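Local coordinates for DPS Protein (Brevibacillus brevis, PDB 1N1Q), which oxidises ferrous iron at di-nuclear ferroxidase centres, stores it as a ferric mineral in a hollow dodecamer, and probably binds and protects DNA, at the interface of chains A and B. Coordinates in Å, arbitrary orientation; residue numbers count along the deposited sequence, not the author numbering. Chains: chain A/B, DPS Protein.

The interface of chains A and B. Residues chain A 38, 41, 147; chain B 36-37, 40-41.
A:Phe147 and B:Phe40 meet where two subunits of this Dps protein, a ferritin-like four-helix bundle, join, probably as they do in the hollow dodecamer. The patch brings the end of helix 124-148 and the start of helix 39-66 of chain A, with the loop residue A:Asn38 just before it, against the loop at B:Gly36 and B:Pro37 and the start of helix 39-66 of chain B. The whole interface is not an exact two-fold, and the patch holds no iron-binding residue, so it is probably not the two-fold interface of the ferroxidase centres.

Apolar contacts dominate. The CD1-CE1 edge of B:Phe40 comes to one side of the A:Phe147 rim, with CE1 3.7 Å from CD1 of A:Phe147. The ring planes differ by about 36°, and the rings do not stack face to face. B:Pro37 lies beyond the opposite face of A:Phe147, with its CA 4.0 Å from CE1 of that ring. The A:Phe147 ring thus sits between proline and phenylalanine, carried there with CG anti to the backbone N (chi1 172°). Replacing this ring by an alanine methyl is likely to open a gap between B:Pro37 and B:Phe40 and leave the B:Phe40 edge freer to turn. The methyl CG2 of A:Thr41 packs on the stem of B:Phe40, 3.8 Å from CB.

The side-chain amide ND2 of A:Asn38 gives a weak hydrogen bond to the carbonyl O of B:Pro37, at 2.9 Å. It is bent, 127° at the hydrogen.

One water links the two Thr41 hydroxyls, which are 4.2 Å apart, OG1 to OG1. It lies 2.5 Å from OG1 of A:Thr41, a short distance, and 3.2 Å from OG1 of B:Thr41.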
loop_
_atom_site.group_PDB
_atom_site.type_symbol
_atom_site.label_atom_id
_atom_site.label_comp_id
_atom_site.label_asym_id
_atom_site.label_seq_id
_atom_site.Cartn_x
_atom_site.Cartn_y
_atom_site.Cartn_z
ATOM N N ASN A 38 -1.591 20.565 -2.016
ATOM C CA ASN A 38 -1.465 19.140 -1.791
ATOM C C ASN A 38 -0.110 18.763 -1.210
ATOM O O ASN A 38 0.295 17.602 -1.244
ATOM C CB ASN A 38 -1.727 18.362 -3.090
ATOM C CG ASN A 38 -3.194 18.363 -3.481
ATOM O OD1 ASN A 38 -3.656 19.226 -4.233
ATOM N ND2 ASN A 38 -3.939 17.404 -2.951
ATOM N N THR A 41 -0.207 15.883 1.478
ATOM C CA THR A 41 -0.570 14.609 0.878
ATOM C C THR A 41 0.585 14.039 0.048
ATOM O O THR A 41 0.947 12.869 0.183
ATOM C CB THR A 41 -1.808 14.757 -0.033
ATOM O OG1 THR A 41 -2.941 15.112 0.770
ATOM C CG2 THR A 41 -2.092 13.452 -0.780
ATOM N N PHE A 147 -5.327 10.936 -9.375
ATOM C CA PHE A 147 -5.015 12.193 -8.704
ATOM C C PHE A 147 -4.928 13.336 -9.716
ATOM O O PHE A 147 -5.403 14.442 -9.450
ATOM C CB PHE A 147 -3.676 12.058 -7.963
ATOM C CG PHE A 147 -3.151 13.353 -7.395
ATOM C CD1 PHE A 147 -3.465 13.739 -6.095
ATOM C CD2 PHE A 147 -2.338 14.178 -8.157
ATOM C CE1 PHE A 147 -2.987 14.933 -5.566
ATOM C CE2 PHE A 147 -1.850 15.381 -7.639
ATOM C CZ PHE A 147 -2.170 15.754 -6.343
ATOM N N GLY B 36 -9.266 13.079 -8.921
ATOM C CA GLY B 36 -9.079 14.505 -8.720
ATOM C C GLY B 36 -8.032 14.725 -7.642
ATOM O O GLY B 36 -7.537 13.758 -7.065
ATOM N N PRO B 37 -7.694 15.984 -7.323
ATOM C CA PRO B 37 -6.696 16.367 -6.318
ATOM C C PRO B 37 -6.937 15.827 -4.906
ATOM O O PRO B 37 -5.995 15.705 -4.114
ATOM C CB PRO B 37 -6.735 17.898 -6.344
ATOM C CG PRO B 37 -7.391 18.227 -7.668
ATOM C CD PRO B 37 -8.431 17.168 -7.791
ATOM N N PHE B 40 -6.489 10.913 -2.769
ATOM C CA PHE B 40 -5.932 10.205 -1.628
ATOM C C PHE B 40 -6.708 10.423 -0.338
ATOM O O PHE B 40 -6.923 9.480 0.421
ATOM C CB PHE B 40 -4.455 10.572 -1.451
ATOM C CG PHE B 40 -3.580 10.094 -2.577
ATOM C CD1 PHE B 40 -3.089 10.984 -3.531
ATOM C CD2 PHE B 40 -3.309 8.730 -2.729
ATOM C CE1 PHE B 40 -2.337 10.521 -4.623
ATOM C CE2 PHE B 40 -2.561 8.265 -3.813
ATOM C CZ PHE B 40 -2.079 9.162 -4.760
ATOM N N THR B 41 -7.141 11.656 -0.099
ATOM C CA THR B 41 -7.915 11.968 1.096
ATOM C C THR B 41 -9.261 11.245 1.084
ATOM O O THR B 41 -9.646 10.625 2.076
ATOM C CB THR B 41 -8.180 13.484 1.213
ATOM O OG1 THR B 41 -6.938 14.172 1.402
ATOM C CG2 THR B 41 -9.103 13.773 2.388
HETATM O O HOH W 1 -5.000 15.756 -0.532
#